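Local coordinates for protein alpha-fucosidase GH29 (Fusarium graminearum, PDB 4PSR) that hydrolyses alpha-L-fucosides as a family GH29 retaining-type fucosidase, probably releasing alpha-1,6-linked fucose from the reducing-end N-acetylglucosamine of glycoprotein glycans, at residues A[121-127]-A[166-172]; A[150-156]-A[216-220]. One frame throughout, in Å; residues are numbered along the deposited sequence.

Contact 1 (A[121-127]-A[166-172]); sequences GPVAEHH and LVIAMHQ. With FUL (beta-L-fucopyranose), chain M.
His126 sets its CD2 corner over the centre of the His171 ring, 3.2 Å above that ring's plane; the two rings are inclined at 44°, neither stacked nor edge-to-face. The edge of His171 in turn points at the face of His127, which completes a cluster of three histidines. His127 ND1 donates to His171 O at 2.9 Å, on a carbonyl lone pair and near its own ring plane, and this fixes the ring's rotation so that NE2 meets O2 of the bound fucose, also at 2.9 Å. His126 NE2 reaches fucose O4 at 3.0 Å and bonds O3 more weakly. His171 ND1 is hydrogen-bonded to Asp226.

The rings follow the C-terminal ends of 121-125 and 166-170, parallel neighbours in the eight-stranded TIM barrel and the two strands of one beta-alpha-beta unit whose helix is 151-161. A beta bulge shifts the register between Val123 and Glu125, and the ladder resumes with His171 N to Glu125 O. On the side bearing Val123 and Ala169, the two methyls of Val123 sit against NE2 of His171, and CG2 also touches the Ala169 methyl. On the side facing helices 151-161 and 200-218, the Ala124 methyl presses tightly on Ile168 CG2, at 3.4 Å, with the Met170 sulfur beside it. Ile168 CG1, anti to the carbonyl carbon (chi1 -63°), and a further bend at chi2 bring CD1 onto the Pro122 ring at CG. Gly121, without a side chain, brings its CA to 3.2 Å from Val167 O in a CA-H...O contact.

Contact 2 (A[150-156]-A[216-220]); sequences DLVKLWA and DHVQP
Asp150 OD2 receives the N-H of His217 NE2 at 2.7 Å, and a weak bond from the backbone N of Asp134 reaches the same oxygen. The histidine approaches on the syn lone pair, with carboxylate and imidazole nearly coplanar (7° apart), so the pair meets edge to edge. The other oxygen, OD1, accepts Lys153 N at 3.0 Å from above the carboxylate plane. Asp150 is thus the N-cap of helix 151-161 while it also holds the end of a second helix; its CG, trans to the backbone N (chi1 -176°), carries the carboxylate to both tasks. This His-carboxylate bond would be expected to keep the ring's orientation fixed.

Lys153 bends at chi2 (69°) and then runs extended across His217. Its CD lies over one ring face, toward the rim, in a CH-pi contact 4.2 Å from the centroid, and its NZ goes on to His217 O at 3.0 Å, almost in line with the C=O bond, in the conformer described here; the lysine is modelled in two, so this bond may not be constant. The backbone carbonyl so engaged lies in the last turn of helix 200-218, whose chain leaves helical geometry at Gln219 with positive phi.

Beside this polar strip, Val218 fills the hollow between Val152, Lys153 and Ala156: its CG1 touches Lys153 CD at 3.8 Å, and its CB meets the Ala156 methyl at 3.9 Å. Both helices belong to the outer layer of the TIM barrel: Val152 rests on Ala124 of strand 119-125, while Ala156 and Val218 both lean on Leu166 of strand 165-170.

The two contacts form successive layers of one wall of the barrel, their centres about 11 Å apart. Contact 1 joins two adjacent strands, and contact 2 joins the helices that cover them from outside; helix 151-161 lies in the connection between those strands. The layers touch directly: Ala124 CB lies 3.6 Å from Val152 CG2, Leu166 CD2 is 3.6 Å from Val218 O and 3.7 Å from Ala156 CB, and Pro122 CB is 3.7 Å from Trp155 CD1. Only contact 1 reaches the fucose, which His34, Glu46, Trp47, Asp226 and Lys272 also hydrogen-bond; contact 2 lies behind the strands, away from the sugar.

Contact 1 (A[121-127]-A[166-172])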
# COMPACT_ATOMS: atom_id res chain seq x y z
N GLY A 121 -11.91 3.58 -3.10
CA GLY A 121 -12.42 4.93 -3.03
C GLY A 121 -11.59 5.91 -3.83
O GLY A 121 -10.58 5.55 -4.42
N PRO A 122 -12.01 7.18 -3.82
CA PRO A 122 -11.37 8.23 -4.62
C PRO A 122 -10.19 8.90 -3.92
O PRO A 122 -10.10 8.95 -2.70
CB PRO A 122 -12.45 9.29 -4.73
CG PRO A 122 -13.24 9.13 -3.42
CD PRO A 122 -13.26 7.65 -3.17
N VAL A 123 -9.32 9.48 -4.73
CA VAL A 123 -8.58 10.66 -4.32
C VAL A 123 -9.63 11.76 -4.14
O VAL A 123 -10.31 12.14 -5.09
CB VAL A 123 -7.52 11.07 -5.37
CG1 VAL A 123 -6.95 12.45 -5.05
CG2 VAL A 123 -6.42 10.04 -5.42
N ALA A 124 -9.80 12.23 -2.90
CA ALA A 124 -10.80 13.26 -2.62
C ALA A 124 -10.23 14.66 -2.83
O ALA A 124 -10.98 15.59 -3.18
CB ALA A 124 -11.33 13.13 -1.21
N GLU A 125 -8.92 14.83 -2.59
CA GLU A 125 -8.25 16.11 -2.88
C GLU A 125 -6.78 15.76 -3.10
O GLU A 125 -6.17 15.17 -2.21
CB GLU A 125 -8.40 17.10 -1.75
CG GLU A 125 -7.67 18.41 -2.07
CD GLU A 125 -7.96 19.56 -1.16
OE1 GLU A 125 -8.90 19.50 -0.36
OE2 GLU A 125 -7.19 20.56 -1.24
N HIS A 126 -6.25 16.13 -4.26
CA HIS A 126 -4.84 15.92 -4.54
C HIS A 126 -4.05 17.16 -4.05
O HIS A 126 -4.42 17.74 -3.06
CB HIS A 126 -4.65 15.56 -6.02
CG HIS A 126 -3.35 14.90 -6.30
ND1 HIS A 126 -2.29 15.58 -6.86
CD2 HIS A 126 -2.90 13.65 -6.02
CE1 HIS A 126 -1.26 14.76 -6.97
NE2 HIS A 126 -1.60 13.59 -6.45
N HIS A 127 -2.94 17.52 -4.72
CA HIS A 127 -2.13 18.67 -4.33
C HIS A 127 -2.66 20.00 -4.90
O HIS A 127 -2.14 21.06 -4.53
CB HIS A 127 -0.68 18.57 -4.86
CG HIS A 127 0.10 17.34 -4.47
ND1 HIS A 127 0.11 16.77 -3.21
CD2 HIS A 127 0.98 16.62 -5.21
CE1 HIS A 127 0.97 15.76 -3.20
NE2 HIS A 127 1.49 15.63 -4.40
N LEU A 166 -14.28 1.80 2.72
CA LEU A 166 -14.02 3.04 2.01
C LEU A 166 -12.66 3.63 2.39
O LEU A 166 -12.41 3.92 3.58
CB LEU A 166 -15.11 4.08 2.32
CG LEU A 166 -14.97 5.45 1.66
CD1 LEU A 166 -15.09 5.39 0.17
CD2 LEU A 166 -15.97 6.44 2.24
N VAL A 167 -11.82 3.82 1.37
CA VAL A 167 -10.59 4.61 1.52
C VAL A 167 -10.79 5.96 0.84
O VAL A 167 -11.38 6.05 -0.25
CB VAL A 167 -9.33 3.88 0.96
CG1 VAL A 167 -9.49 3.45 -0.50
CG2 VAL A 167 -8.08 4.74 1.13
N ILE A 168 -10.27 7.00 1.49
CA ILE A 168 -10.22 8.34 0.91
C ILE A 168 -8.77 8.81 0.93
O ILE A 168 -8.14 8.77 2.00
CB ILE A 168 -11.11 9.35 1.69
CG1 ILE A 168 -12.60 8.95 1.64
CG2 ILE A 168 -10.89 10.78 1.18
CD1 ILE A 168 -13.27 9.14 0.29
N ALA A 169 -8.25 9.23 -0.21
CA ALA A 169 -6.89 9.78 -0.31
C ALA A 169 -6.90 11.29 -0.33
O ALA A 169 -7.68 11.95 -1.05
CB ALA A 169 -6.16 9.21 -1.54
N MET A 170 -6.01 11.84 0.50
CA MET A 170 -5.88 13.27 0.74
C MET A 170 -4.42 13.67 0.56
O MET A 170 -3.55 13.11 1.22
CB MET A 170 -6.34 13.60 2.14
CG MET A 170 -7.80 13.29 2.41
SD MET A 170 -8.94 14.41 1.57
CE MET A 170 -8.75 15.87 2.62
N HIS A 171 -4.16 14.63 -0.32
CA HIS A 171 -2.80 15.05 -0.62
C HIS A 171 -2.65 16.59 -0.46
O HIS A 171 -1.89 17.24 -1.17
CB HIS A 171 -2.34 14.65 -2.06
CG HIS A 171 -2.78 13.29 -2.55
ND1 HIS A 171 -1.91 12.41 -3.15
CD2 HIS A 171 -4.01 12.71 -2.62
CE1 HIS A 171 -2.58 11.34 -3.56
NE2 HIS A 171 -3.85 11.50 -3.25
N GLN A 172 -3.36 17.14 0.53
CA GLN A 172 -3.56 18.59 0.59
C GLN A 172 -2.48 19.36 1.34
O GLN A 172 -2.51 20.59 1.34
CB GLN A 172 -4.99 18.93 1.04
CG GLN A 172 -5.29 18.99 2.52
CD GLN A 172 -5.38 17.66 3.25
OE1 GLN A 172 -4.91 16.63 2.75
NE2 GLN A 172 -5.98 17.66 4.44
C1 FUL M . 2.94 11.14 -4.64
C2 FUL M . 2.19 12.26 -5.34
O2 FUL M . 3.00 13.43 -5.52
C3 FUL M . 1.76 11.70 -6.67
O3 FUL M . 1.12 12.71 -7.41
C4 FUL M . 0.84 10.54 -6.40
O4 FUL M . -0.34 11.01 -5.75
C5 FUL M . 1.56 9.51 -5.53
C6 FUL M . 0.68 8.34 -5.14
O5 FUL M . 2.08 10.08 -4.33
O1 FUL M . 3.44 11.64 -3.43

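Contact 2 (A[150-156]-A[216-220])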
# COMPACT_ATOMS: atom_id res chain seq x y z
N ASP A 150 -21.36 16.17 -6.20
CA ASP A 150 -20.51 15.82 -5.06
C ASP A 150 -19.87 14.47 -5.38
O ASP A 150 -20.44 13.40 -5.09
CB ASP A 150 -21.34 15.79 -3.77
CG ASP A 150 -20.49 15.52 -2.52
OD1 ASP A 150 -19.40 14.97 -2.66
OD2 ASP A 150 -20.97 15.85 -1.42
N LEU A 151 -18.74 14.51 -6.09
CA LEU A 151 -18.11 13.29 -6.60
C LEU A 151 -17.73 12.35 -5.48
O LEU A 151 -17.97 11.14 -5.59
CB LEU A 151 -16.90 13.63 -7.49
CG LEU A 151 -17.25 14.47 -8.71
CD1 LEU A 151 -15.95 14.90 -9.40
CD2 LEU A 151 -18.17 13.73 -9.66
N VAL A 152 -17.15 12.89 -4.42
CA VAL A 152 -16.72 12.04 -3.31
C VAL A 152 -17.91 11.31 -2.65
O VAL A 152 -17.80 10.13 -2.35
CB VAL A 152 -15.83 12.85 -2.35
CG1 VAL A 152 -15.65 12.15 -1.04
CG2 VAL A 152 -14.45 13.10 -3.02
N LYS A 153 -19.02 12.00 -2.44
CA LYS A 153 -20.19 11.36 -1.83
C LYS A 153 -20.79 10.30 -2.76
O LYS A 153 -21.15 9.22 -2.29
CB LYS A 153 -21.23 12.39 -1.40
CG LYS A 153 -22.34 11.86 -0.51
CD LYS A 153 -21.89 11.45 0.90
CE LYS A 153 -23.11 11.22 1.78
NZ LYS A 153 -22.83 10.58 3.08
N LEU A 154 -20.84 10.58 -4.06
CA LEU A 154 -21.32 9.62 -5.06
C LEU A 154 -20.46 8.34 -4.99
O LEU A 154 -20.98 7.21 -4.95
CB LEU A 154 -21.15 10.25 -6.46
CG LEU A 154 -22.02 10.17 -7.70
CD1 LEU A 154 -23.49 9.95 -7.43
CD2 LEU A 154 -21.82 11.50 -8.41
N TRP A 155 -19.14 8.49 -5.01
CA TRP A 155 -18.27 7.33 -4.92
C TRP A 155 -18.46 6.58 -3.62
O TRP A 155 -18.55 5.34 -3.62
CB TRP A 155 -16.80 7.72 -5.03
CG TRP A 155 -16.30 8.21 -6.37
CD1 TRP A 155 -15.69 9.41 -6.60
CD2 TRP A 155 -16.31 7.52 -7.63
NE1 TRP A 155 -15.33 9.50 -7.91
CE2 TRP A 155 -15.72 8.37 -8.57
CE3 TRP A 155 -16.78 6.28 -8.05
CZ2 TRP A 155 -15.53 8.00 -9.91
CZ3 TRP A 155 -16.61 5.92 -9.38
CH2 TRP A 155 -16.00 6.79 -10.30
N ALA A 156 -18.52 7.32 -2.51
CA ALA A 156 -18.61 6.68 -1.21
C ALA A 156 -19.88 5.87 -1.09
O ALA A 156 -19.86 4.74 -0.61
CB ALA A 156 -18.54 7.72 -0.09
N ASP A 216 -16.32 13.63 8.41
CA ASP A 216 -17.68 13.65 8.93
C ASP A 216 -18.71 13.43 7.82
O ASP A 216 -19.79 12.88 8.06
CB ASP A 216 -17.97 14.97 9.66
CG ASP A 216 -17.31 15.08 11.05
OD1 ASP A 216 -17.03 14.05 11.70
OD2 ASP A 216 -17.13 16.23 11.48
N HIS A 217 -18.36 13.81 6.59
CA HIS A 217 -19.26 13.72 5.43
C HIS A 217 -19.41 12.29 4.91
O HIS A 217 -20.51 11.89 4.53
CB HIS A 217 -18.70 14.62 4.32
CG HIS A 217 -19.61 14.85 3.15
ND1 HIS A 217 -20.88 15.36 3.27
CD2 HIS A 217 -19.36 14.77 1.82
CE1 HIS A 217 -21.39 15.54 2.06
NE2 HIS A 217 -20.49 15.18 1.16
N VAL A 218 -18.33 11.52 4.90
CA VAL A 218 -18.37 10.18 4.31
C VAL A 218 -17.91 9.04 5.22
O VAL A 218 -17.99 7.88 4.84
CB VAL A 218 -17.64 10.09 2.93
CG1 VAL A 218 -18.23 11.07 1.97
CG2 VAL A 218 -16.11 10.28 3.06
N GLN A 219 -17.49 9.36 6.44
CA GLN A 219 -17.09 8.33 7.41
C GLN A 219 -16.12 7.26 6.86
O GLN A 219 -16.40 6.05 6.92
CB GLN A 219 -18.31 7.68 8.08
CG GLN A 219 -19.24 8.71 8.75
CD GLN A 219 -20.39 8.06 9.54
OE1 GLN A 219 -20.52 6.84 9.59
NE2 GLN A 219 -21.24 8.91 10.14
N PRO A 220 -14.97 7.70 6.35
CA PRO A 220 -14.03 6.74 5.75
C PRO A 220 -13.45 5.73 6.74
O PRO A 220 -13.19 6.07 7.91
CB PRO A 220 -12.90 7.63 5.23
CG PRO A 220 -12.95 8.84 6.13
CD PRO A 220 -14.39 9.05 6.47